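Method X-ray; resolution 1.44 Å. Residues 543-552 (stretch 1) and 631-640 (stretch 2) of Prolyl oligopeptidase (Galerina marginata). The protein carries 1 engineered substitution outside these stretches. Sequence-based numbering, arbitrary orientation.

Stretch 1 543-552: RRETKVNTFD
Stretch 2, residues 631-640: EEFDYIYPLS

The strongest link is a salt bridge between Arg 544 and Glu 632: NH2 of Arg 544 lies 2.9 Å from OE2 of Glu 632. The accompanying hydrogen bond is weak, its N-H...O angle only 130°, but OE2 sits near the guanidinium plane. Both CA-to-CB bonds point sideways, so reach comes from the chains: Arg 544 runs m, t, p with chi4 at 88°, and Glu 632 is m, t with chi3 at 8°. Water 1 doubles the link, accepting from Arg 544 NH1 (2.9 Å) and donating to Glu 632 OE1 (2.8 Å). Water 2 lies 2.7 Å from Tyr 635 OH, donates to Glu 545 OE1 (3.1 Å) and accepts weakly from Arg 544 NH2 (3.2 Å). Tyr 635 OH also lies over one face of the guanidinium.

Tyr 635 (chi1 61°, chi2 73°) points from its helix, which enters from earlier in the chain, toward the turn at Arg 544 and Glu 545. Arg 544 has phi/psi 54/-121; Glu 545 follows at -66/-17, and Lys 547 N bonds Arg 544 O at 3.1 Å. This turn lays backbone on the ring: Glu 545 CA stands 3.6 Å from the Tyr 635 centroid, 3° off the normal, a CH-pi contact. The flat aromatic suits close backbone approach. Here the CA atoms of Glu 545 and Tyr 635 are 6.1 Å apart.

The register advances to Val 548 and Leu 639, CA atoms 7.1 Å apart, so both chains run the same way. Buried Leu 639 (t, p), in helical phi/psi, points toward stretch 1; its CD1 meets Phe 551 CD1 at 3.8 Å, and its CD2 meets Lys 547 CG at 3.8 Å. Phe 551 (m, chi2 87°), in the helix of stretch 1, points toward stretch 2, whereas the Lys 547 end leads away, leaving its aliphatic part for packing. Altogether 357 Å² is buried.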

# COMPACT_ATOMS: atom_id res chain seq x y z
N ARG A 543 -5.63 -18.09 2.39
CA ARG A 543 -5.85 -17.78 1.00
C ARG A 543 -6.79 -18.82 0.39
O ARG A 543 -6.65 -20.00 0.66
CB ARG A 543 -4.47 -17.88 0.30
CG ARG A 543 -4.41 -17.48 -1.13
CD ARG A 543 -2.96 -17.43 -1.67
NE ARG A 543 -2.37 -18.76 -1.84
CZ ARG A 543 -1.06 -19.05 -1.81
NH1 ARG A 543 -0.11 -18.11 -1.60
NH2 ARG A 543 -0.71 -20.32 -2.00
N ARG A 544 -7.73 -18.38 -0.45
CA ARG A 544 -8.61 -19.31 -1.15
C ARG A 544 -9.28 -20.24 -0.14
O ARG A 544 -9.98 -19.77 0.76
CB ARG A 544 -7.87 -20.02 -2.31
CG ARG A 544 -7.53 -19.02 -3.45
CD ARG A 544 -6.63 -19.59 -4.54
NE ARG A 544 -7.20 -20.78 -5.13
CZ ARG A 544 -8.05 -20.76 -6.15
NH1 ARG A 544 -8.45 -19.62 -6.71
NH2 ARG A 544 -8.51 -21.91 -6.62
N GLU A 545 -9.10 -21.55 -0.23
CA GLU A 545 -9.83 -22.42 0.68
C GLU A 545 -9.43 -22.27 2.15
O GLU A 545 -10.19 -22.74 3.01
CB GLU A 545 -9.74 -23.88 0.24
CG GLU A 545 -8.41 -24.53 0.47
CD GLU A 545 -7.43 -24.38 -0.68
OE1 GLU A 545 -7.61 -23.50 -1.57
OE2 GLU A 545 -6.46 -25.17 -0.70
N THR A 546 -8.29 -21.68 2.46
CA THR A 546 -7.89 -21.45 3.85
C THR A 546 -8.12 -20.01 4.32
O THR A 546 -7.63 -19.63 5.38
CB THR A 546 -6.40 -21.77 4.05
OG1 THR A 546 -5.62 -20.89 3.27
CG2 THR A 546 -6.03 -23.22 3.68
N LYS A 547 -8.85 -19.20 3.54
CA LYS A 547 -9.05 -17.80 3.91
C LYS A 547 -9.72 -17.66 5.27
O LYS A 547 -9.49 -16.67 5.97
CB LYS A 547 -9.89 -17.08 2.84
CG LYS A 547 -9.90 -15.56 2.98
CD LYS A 547 -8.54 -14.98 2.52
CE LYS A 547 -8.05 -13.86 3.36
NZ LYS A 547 -6.62 -13.55 2.98
N VAL A 548 -10.54 -18.63 5.67
CA VAL A 548 -11.16 -18.59 6.99
C VAL A 548 -10.11 -18.46 8.09
O VAL A 548 -10.38 -17.87 9.14
CB VAL A 548 -12.09 -19.80 7.22
CG1 VAL A 548 -11.29 -21.07 7.24
CG2 VAL A 548 -12.83 -19.67 8.55
N ASN A 549 -8.88 -18.95 7.86
CA ASN A 549 -7.87 -18.89 8.91
C ASN A 549 -7.48 -17.46 9.24
O ASN A 549 -7.16 -17.16 10.39
CB ASN A 549 -6.61 -19.63 8.49
CG ASN A 549 -6.79 -21.10 8.40
OD1 ASN A 549 -7.71 -21.70 8.95
ND2 ASN A 549 -5.87 -21.72 7.70
N THR A 550 -7.52 -16.57 8.24
CA THR A 550 -7.25 -15.15 8.49
C THR A 550 -8.20 -14.59 9.54
O THR A 550 -7.79 -13.86 10.46
CB THR A 550 -7.40 -14.39 7.20
OG1 THR A 550 -6.47 -14.91 6.21
CG2 THR A 550 -7.16 -12.95 7.41
N PHE A 551 -9.49 -14.91 9.38
CA PHE A 551 -10.52 -14.44 10.30
C PHE A 551 -10.36 -15.09 11.68
O PHE A 551 -10.42 -14.40 12.70
CB PHE A 551 -11.91 -14.72 9.72
CG PHE A 551 -12.21 -13.89 8.51
CD1 PHE A 551 -11.85 -14.30 7.26
CD2 PHE A 551 -12.80 -12.66 8.64
CE1 PHE A 551 -12.07 -13.52 6.14
CE2 PHE A 551 -13.01 -11.88 7.55
CZ PHE A 551 -12.70 -12.30 6.31
N ASP A 552 -10.11 -16.41 11.72
CA ASP A 552 -9.86 -17.07 12.99
C ASP A 552 -8.65 -16.46 13.70
O ASP A 552 -8.67 -16.27 14.92
CB ASP A 552 -9.66 -18.57 12.74
CG ASP A 552 -10.98 -19.30 12.36
OD1 ASP A 552 -12.07 -18.80 12.71
OD2 ASP A 552 -10.88 -20.40 11.77
N GLU A 631 -16.92 -25.84 -6.55
CA GLU A 631 -16.14 -26.24 -5.39
C GLU A 631 -15.66 -25.02 -4.60
O GLU A 631 -15.40 -25.11 -3.38
CB GLU A 631 -14.94 -27.08 -5.85
CG GLU A 631 -15.30 -28.45 -6.45
CD GLU A 631 -15.95 -28.39 -7.85
OE1 GLU A 631 -15.69 -27.43 -8.63
OE2 GLU A 631 -16.72 -29.33 -8.17
N GLU A 632 -15.47 -23.90 -5.28
CA GLU A 632 -14.92 -22.72 -4.65
C GLU A 632 -16.03 -21.87 -4.05
O GLU A 632 -15.91 -21.37 -2.91
CB GLU A 632 -14.05 -21.98 -5.66
CG GLU A 632 -12.88 -22.87 -6.17
CD GLU A 632 -11.93 -22.24 -7.13
OE1 GLU A 632 -12.00 -21.03 -7.38
OE2 GLU A 632 -11.05 -23.00 -7.65
N PHE A 633 -17.17 -21.76 -4.76
CA PHE A 633 -18.39 -21.22 -4.17
C PHE A 633 -18.62 -21.80 -2.78
O PHE A 633 -18.99 -21.10 -1.83
CB PHE A 633 -19.60 -21.48 -5.09
CG PHE A 633 -20.89 -21.01 -4.50
CD1 PHE A 633 -21.64 -21.85 -3.69
CD2 PHE A 633 -21.36 -19.73 -4.72
CE1 PHE A 633 -22.81 -21.42 -3.14
CE2 PHE A 633 -22.56 -19.31 -4.13
CZ PHE A 633 -23.25 -20.14 -3.35
N ASP A 634 -18.39 -23.10 -2.62
CA ASP A 634 -18.72 -23.74 -1.35
C ASP A 634 -17.90 -23.26 -0.17
O ASP A 634 -18.37 -23.35 0.97
CB ASP A 634 -18.64 -25.26 -1.47
CG ASP A 634 -19.82 -25.84 -2.19
OD1 ASP A 634 -20.84 -25.17 -2.49
OD2 ASP A 634 -19.72 -27.05 -2.47
N TYR A 635 -16.67 -22.78 -0.36
CA TYR A 635 -15.95 -22.17 0.75
C TYR A 635 -16.06 -20.65 0.78
O TYR A 635 -15.87 -20.06 1.84
CB TYR A 635 -14.49 -22.64 0.79
CG TYR A 635 -13.60 -22.34 -0.39
CD1 TYR A 635 -13.14 -21.06 -0.66
CD2 TYR A 635 -13.13 -23.36 -1.19
CE1 TYR A 635 -12.29 -20.82 -1.74
CE2 TYR A 635 -12.25 -23.13 -2.23
CZ TYR A 635 -11.81 -21.84 -2.51
OH TYR A 635 -10.93 -21.58 -3.55
N ILE A 636 -16.42 -20.02 -0.34
CA ILE A 636 -16.61 -18.57 -0.39
C ILE A 636 -17.92 -18.14 0.26
O ILE A 636 -17.97 -17.19 1.05
CB ILE A 636 -16.55 -18.07 -1.84
CG1 ILE A 636 -15.17 -18.28 -2.42
CG2 ILE A 636 -16.92 -16.59 -1.93
CD1 ILE A 636 -15.13 -18.15 -3.98
N TYR A 637 -19.01 -18.78 -0.14
CA TYR A 637 -20.33 -18.36 0.32
C TYR A 637 -20.46 -18.29 1.83
O TYR A 637 -21.02 -17.30 2.32
CB TYR A 637 -21.36 -19.32 -0.29
CG TYR A 637 -22.81 -18.98 -0.09
CD1 TYR A 637 -23.29 -17.70 -0.22
CD2 TYR A 637 -23.73 -20.00 0.18
CE1 TYR A 637 -24.65 -17.41 -0.09
CE2 TYR A 637 -25.10 -19.70 0.32
CZ TYR A 637 -25.52 -18.41 0.19
OH TYR A 637 -26.86 -18.09 0.31
N PRO A 638 -19.95 -19.24 2.61
CA PRO A 638 -20.07 -19.11 4.08
C PRO A 638 -19.21 -18.03 4.70
O PRO A 638 -19.39 -17.74 5.88
CB PRO A 638 -19.66 -20.50 4.60
CG PRO A 638 -19.51 -21.35 3.39
CD PRO A 638 -19.40 -20.54 2.19
N LEU A 639 -18.25 -17.48 3.96
CA LEU A 639 -17.40 -16.41 4.45
C LEU A 639 -17.86 -15.02 4.01
O LEU A 639 -17.45 -14.03 4.61
CB LEU A 639 -15.98 -16.64 3.93
CG LEU A 639 -14.86 -15.89 4.59
CD1 LEU A 639 -14.81 -16.31 6.06
CD2 LEU A 639 -13.57 -16.27 3.86
N SER A 640 -18.65 -14.91 2.96
CA SER A 640 -18.95 -13.60 2.37
C SER A 640 -19.75 -12.75 3.34
O SER A 640 -20.87 -13.16 3.68
CB SER A 640 -19.82 -13.84 1.17
OG SER A 640 -20.13 -12.62 0.55
O HOH W 1 -9.96 -20.31 -9.08
O HOH W 2 -9.35 -23.66 -4.12